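Local coordinates for protein LacI family sugar-binding transcriptional regulator (Enterococcus faecalis V583, PDB 4RK0) that binds ribose between the two lobes of its sugar-binding core and, as a LacI-family regulator, probably controls transcription by binding DNA, at residues 12-17 against 24-29; 66-71 against 242-247. One frame throughout, in Å; residues are numbered along the deposited sequence.

From the N terminus, strand 9-14 opens the first sheet, and the chain turns through a short loop into helix 20-35. Contact 1 closes that loop by laying 24-29 back over 12-17. The chain then adds strands 39-44 and 66-69. Contact 2 opens at 66-71 and closes 171 residues later, after the chain has built the second lobe and returned as helix 233-249. The contacts therefore follow in series, neither nested nor crossed. They meet in the sheet, where Ile13 N lies 2.9 Å from Val68 O, a probable hydrogen bond between neighbouring strands. Together they tie helices 20-35 and 233-249, which pack on each other, to the first lobe's sheet.

Contact 1: residues 12-17 against 24-29; sequences VIVPDI and QLIRGI
Ile26 points into the angle between strand and loop, its CD1 methyl 3.6 Å from Ile17 CG2, the two side chains meeting at a slant. The same CD1 lies 4.3 Å from Val14 CG2. Ile26 gets there because its CG1 branch stands anti to the carbonyl carbon (chi1 -73°) and chi2 is extended, carrying the terminal methyl away from the helix. Val14 is shared between two helix residues, its other methyl, CG1, facing Leu25 CD2 at 4.2 Å. This is the first half of a beta-alpha-beta unit of the periplasmic-binding-protein fold: strand 9-14 leads into helix 20-35 before strand 39-44, and residues 24-29 run back nearly antiparallel to 12-14 (164°). The connecting loop supplies Asn19 to the ribose pocket, and the side chain of Leu25 is about 8 Å from the sugar. Val12 turns CG1 toward the helix, this methyl lying opposite its backbone N (chi1 177°), and meets Ile29 CD1 at 4.1 Å; the two side chains lie alongside each other, pointing opposite ways. The apolar layer continues into the dimer interface, where Ile26 packs on Leu42 of the second subunit and Ile17 on Ile26 of that subunit.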
loop_
_atom_site.group_PDB
_atom_site.type_symbol
_atom_site.label_atom_id
_atom_site.label_comp_id
_atom_site.label_asym_id
_atom_site.label_seq_id
_atom_site.Cartn_x
_atom_site.Cartn_y
_atom_site.Cartn_z
ATOM N N VAL A 12 12.771 10.541 3.671
ATOM C CA VAL A 12 12.707 9.314 2.912
ATOM C C VAL A 12 12.012 9.593 1.597
ATOM O O VAL A 12 10.875 10.037 1.604
ATOM C CB VAL A 12 11.892 8.250 3.655
ATOM C CG1 VAL A 12 11.799 6.995 2.782
ATOM C CG2 VAL A 12 12.552 7.952 5.005
ATOM N N ILE A 13 12.738 9.380 0.503
ATOM C CA ILE A 13 12.286 9.699 -0.828
ATOM C C ILE A 13 12.079 8.400 -1.590
ATOM O O ILE A 13 13.028 7.697 -1.928
ATOM C CB ILE A 13 13.338 10.540 -1.614
ATOM C CG1 ILE A 13 13.910 11.679 -0.771
ATOM C CG2 ILE A 13 12.755 11.008 -2.936
ATOM C CD1 ILE A 13 12.914 12.665 -0.241
ATOM N N VAL A 14 10.819 8.071 -1.869
ATOM C CA VAL A 14 10.517 6.862 -2.632
ATOM C C VAL A 14 9.657 7.223 -3.853
ATOM O O VAL A 14 9.056 8.286 -3.868
ATOM C CB VAL A 14 9.764 5.835 -1.769
ATOM C CG1 VAL A 14 10.662 5.376 -0.635
ATOM C CG2 VAL A 14 8.502 6.438 -1.223
ATOM N N PRO A 15 9.596 6.334 -4.844
ATOM C CA PRO A 15 8.816 6.575 -6.043
ATOM C C PRO A 15 7.338 6.735 -5.775
ATOM O O PRO A 15 6.715 7.576 -6.403
ATOM C CB PRO A 15 9.097 5.338 -6.900
ATOM C CG PRO A 15 10.446 4.879 -6.466
ATOM C CD PRO A 15 10.465 5.152 -4.984
ATOM N N ASP A 16 6.785 5.915 -4.878
ATOM C CA ASP A 16 5.379 5.974 -4.522
ATOM C C ASP A 16 5.139 5.220 -3.217
ATOM O O ASP A 16 6.028 4.536 -2.724
ATOM C CB ASP A 16 4.498 5.432 -5.641
ATOM C CG ASP A 16 4.574 3.932 -5.763
ATOM O OD1 ASP A 16 4.325 3.232 -4.751
ATOM O OD2 ASP A 16 4.905 3.453 -6.854
ATOM N N ILE A 17 3.941 5.341 -2.659
ATOM C CA ILE A 17 3.586 4.574 -1.468
ATOM C C ILE A 17 2.399 3.642 -1.700
ATOM O O ILE A 17 1.983 2.915 -0.804
ATOM C CB ILE A 17 3.283 5.495 -0.271
ATOM C CG1 ILE A 17 2.252 6.579 -0.627
ATOM C CG2 ILE A 17 4.582 6.130 0.200
ATOM C CD1 ILE A 17 1.571 7.188 0.579
ATOM N N GLN A 24 6.047 -1.447 2.388
ATOM C CA GLN A 24 6.752 -2.353 3.294
ATOM C C GLN A 24 8.168 -1.887 3.515
ATOM O O GLN A 24 8.719 -2.059 4.592
ATOM C CB GLN A 24 6.732 -3.772 2.751
ATOM C CG GLN A 24 5.414 -4.486 2.909
ATOM C CD GLN A 24 5.041 -4.771 4.360
ATOM O OE1 GLN A 24 5.824 -4.572 5.286
ATOM N NE2 GLN A 24 3.815 -5.230 4.555
ATOM N N LEU A 25 8.784 -1.292 2.500
ATOM C CA LEU A 25 10.081 -0.605 2.710
ATOM C C LEU A 25 9.990 0.430 3.820
ATOM O O LEU A 25 10.860 0.500 4.750
ATOM C CB LEU A 25 10.560 0.012 1.381
ATOM C CG LEU A 25 11.891 0.765 1.395
ATOM C CD1 LEU A 25 13.031 -0.195 1.658
ATOM C CD2 LEU A 25 12.085 1.448 0.046
ATOM N N ILE A 26 8.963 1.262 3.759
ATOM C CA ILE A 26 8.767 2.281 4.768
ATOM C C ILE A 26 8.572 1.660 6.177
ATOM O O ILE A 26 9.199 2.099 7.119
ATOM C CB ILE A 26 7.636 3.262 4.394
ATOM C CG1 ILE A 26 8.105 4.192 3.253
ATOM C CG2 ILE A 26 7.199 4.087 5.589
ATOM C CD1 ILE A 26 6.969 4.698 2.405
ATOM N N ARG A 27 7.723 0.651 6.319
ATOM C CA ARG A 27 7.628 -0.046 7.610
ATOM C C ARG A 27 8.965 -0.548 8.135
ATOM O O ARG A 27 9.234 -0.478 9.326
ATOM C CB ARG A 27 6.685 -1.261 7.482
ATOM C CG ARG A 27 5.255 -0.877 7.311
ATOM C CD ARG A 27 4.334 -2.075 7.439
ATOM N NE ARG A 27 4.435 -2.710 8.748
ATOM C CZ ARG A 27 5.037 -3.874 9.007
ATOM N NH1 ARG A 27 5.633 -4.593 8.063
ATOM N NH2 ARG A 27 5.037 -4.322 10.250
ATOM N N GLY A 28 9.769 -1.108 7.247
ATOM C CA GLY A 28 11.110 -1.570 7.599
ATOM C C GLY A 28 11.935 -0.443 8.179
ATOM O O GLY A 28 12.506 -0.571 9.251
ATOM N N ILE A 29 11.945 0.690 7.497
ATOM C CA ILE A 29 12.654 1.885 7.986
ATOM C C ILE A 29 12.068 2.400 9.291
ATOM O O ILE A 29 12.817 2.674 10.259
ATOM C CB ILE A 29 12.602 3.014 6.932
ATOM C CG1 ILE A 29 13.404 2.639 5.694
ATOM C CG2 ILE A 29 13.046 4.362 7.501
ATOM C CD1 ILE A 29 13.046 3.480 4.461
#

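Contact 2: residues 66-71 against 242-247; sequences GFVIAS and TLLLER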
loop_
_atom_site.group_PDB
_atom_site.type_symbol
_atom_site.label_atom_id
_atom_site.label_comp_id
_atom_site.label_asym_id
_atom_site.label_seq_id
_atom_site.Cartn_x
_atom_site.Cartn_y
_atom_site.Cartn_z
ATOM N N GLY A 66 19.368 13.214 8.084
ATOM C CA GLY A 66 19.806 12.264 7.066
ATOM C C GLY A 66 18.698 11.920 6.075
ATOM O O GLY A 66 17.534 12.178 6.352
ATOM N N PHE A 67 19.104 11.405 4.924
ATOM C CA PHE A 67 18.186 11.086 3.813
ATOM C C PHE A 67 18.331 9.650 3.340
ATOM O O PHE A 67 19.431 9.167 3.115
ATOM C CB PHE A 67 18.443 11.980 2.567
ATOM C CG PHE A 67 17.815 13.342 2.642
ATOM C CD1 PHE A 67 16.458 13.500 2.429
ATOM C CD2 PHE A 67 18.585 14.478 2.901
ATOM C CE1 PHE A 67 15.868 14.763 2.490
ATOM C CE2 PHE A 67 18.000 15.738 2.968
ATOM C CZ PHE A 67 16.642 15.879 2.766
ATOM N N VAL A 68 17.195 8.979 3.153
ATOM C CA VAL A 68 17.167 7.713 2.414
ATOM C C VAL A 68 16.607 8.040 1.014
ATOM O O VAL A 68 15.511 8.582 0.936
ATOM C CB VAL A 68 16.189 6.706 3.085
ATOM C CG1 VAL A 68 16.164 5.403 2.312
ATOM C CG2 VAL A 68 16.581 6.467 4.542
ATOM N N ILE A 69 17.332 7.663 -0.027
ATOM C CA ILE A 69 17.017 8.038 -1.417
ATOM C C ILE A 69 16.837 6.781 -2.257
ATOM O O ILE A 69 17.766 6.070 -2.573
ATOM C CB ILE A 69 18.061 9.020 -2.051
ATOM C CG1 ILE A 69 18.186 10.277 -1.178
ATOM C CG2 ILE A 69 17.608 9.379 -3.470
ATOM C CD1 ILE A 69 19.388 11.158 -1.448
ATOM N N ALA A 70 15.575 6.507 -2.585
ATOM C CA ALA A 70 15.224 5.348 -3.350
ATOM C C ALA A 70 14.719 5.724 -4.759
ATOM O O ALA A 70 14.345 4.835 -5.509
ATOM C CB ALA A 70 14.128 4.550 -2.626
ATOM N N SER A 71 14.676 7.021 -5.084
ATOM C CA SER A 71 14.120 7.524 -6.359
ATOM C C SER A 71 15.246 8.088 -7.213
ATOM O O SER A 71 16.093 8.805 -6.698
ATOM C CB SER A 71 13.069 8.623 -6.061
ATOM O OG SER A 71 12.755 9.407 -7.205
ATOM N N THR A 242 19.404 1.354 9.330
ATOM C CA THR A 242 20.408 1.020 10.346
ATOM C C THR A 242 21.705 1.625 9.906
ATOM O O THR A 242 22.377 2.288 10.685
ATOM C CB THR A 242 20.529 -0.492 10.556
ATOM O OG1 THR A 242 19.275 -0.979 11.079
ATOM C CG2 THR A 242 21.628 -0.829 11.578
ATOM N N LEU A 243 22.054 1.405 8.645
ATOM C CA LEU A 243 23.279 1.970 8.097
ATOM C C LEU A 243 23.288 3.471 8.091
ATOM O O LEU A 243 24.329 4.072 8.335
ATOM C CB LEU A 243 23.551 1.428 6.712
ATOM C CG LEU A 243 24.036 -0.012 6.636
ATOM C CD1 LEU A 243 24.351 -0.310 5.198
ATOM C CD2 LEU A 243 25.260 -0.266 7.506
ATOM N N LEU A 244 22.137 4.105 7.877
ATOM C CA LEU A 244 22.106 5.564 7.874
ATOM C C LEU A 244 22.296 6.094 9.273
ATOM O O LEU A 244 23.035 7.041 9.481
ATOM C CB LEU A 244 20.802 6.114 7.279
ATOM C CG LEU A 244 20.626 7.634 7.259
ATOM C CD1 LEU A 244 21.721 8.315 6.440
ATOM C CD2 LEU A 244 19.257 7.968 6.671
ATOM N N LEU A 245 21.616 5.502 10.243
ATOM C CA LEU A 245 21.781 5.969 11.625
ATOM C C LEU A 245 23.213 5.769 12.134
ATOM O O LEU A 245 23.683 6.535 13.001
ATOM C CB LEU A 245 20.770 5.288 12.540
ATOM C CG LEU A 245 19.350 5.872 12.468
ATOM C CD1 LEU A 245 18.439 5.102 13.415
ATOM C CD2 LEU A 245 19.321 7.351 12.813
ATOM N N GLU A 246 23.910 4.780 11.575
ATOM C CA GLU A 246 25.312 4.559 11.909
ATOM C C GLU A 246 26.185 5.695 11.427
ATOM O O GLU A 246 27.153 6.038 12.093
ATOM C CB GLU A 246 25.837 3.272 11.286
ATOM C CG GLU A 246 25.652 2.018 12.127
ATOM C CD GLU A 246 26.012 0.737 11.377
ATOM O OE1 GLU A 246 26.595 0.802 10.270
ATOM O OE2 GLU A 246 25.689 -0.353 11.886
ATOM N N ARG A 247 25.875 6.261 10.261
ATOM C CA ARG A 247 26.659 7.381 9.754
ATOM C C ARG A 247 26.312 8.647 10.540
ATOM O O ARG A 247 27.167 9.460 10.846
ATOM C CB ARG A 247 26.472 7.540 8.242
ATOM C CG ARG A 247 27.297 8.666 7.645
ATOM C CD ARG A 247 27.336 8.576 6.109
ATOM N NE ARG A 247 27.885 7.296 5.634
ATOM C CZ ARG A 247 29.177 6.966 5.621
ATOM N NH1 ARG A 247 30.094 7.816 6.080
ATOM N NH2 ARG A 247 29.562 5.778 5.168
#
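Leu244 lies over the faces of two successive peptide groups of the strand, those joining Gly66 to Phe67 and Phe67 to Val68. Its CD2 sits almost straight above the first, 4.0 Å from Gly66 C. Over the second, both methyls lie above the plane of the carbonyl group: CD2 is 3.8 Å from Phe67 O, and CD1 is 4.1 Å from that oxygen. The ring of Phe67 takes the other side of the sheet, where it packs on Leu83 of helix 76-86 and on Phe90 of strand 90-93. The strand is thus sandwiched between helices, the three-layer alpha/beta/alpha arrangement of the periplasmic-binding-protein fold. Helix 233-249 belongs to the part of the chain that returns from the second lobe, and its segment runs at 152° to the strand, with the axes 9.1 Å apart.

Gly66, having no side chain, lets the helix come close, and its CA is only 7.1 Å from that of Leu244. The leucine extends directly from the helix toward the sheet, CG being anti to the backbone N (chi1 178°), and it also touches Ile10 on the adjoining strand. Most of the surface buried here belongs to this one residue, and no hydrogen bond crosses between the segments. A few residues on, Arg247 binds the helix to other parts of the lobe: its NE forms a salt bridge with Asp103 OD2, and NH1 donates to Lys253 O. Val68 completes the apolar patch, flanked by Ile10 and Leu93 from the neighbouring strands; its side chain and that of the leucine are inclined to each other, and Val68 CG2 meets Leu244 CD2 at 3.7 Å.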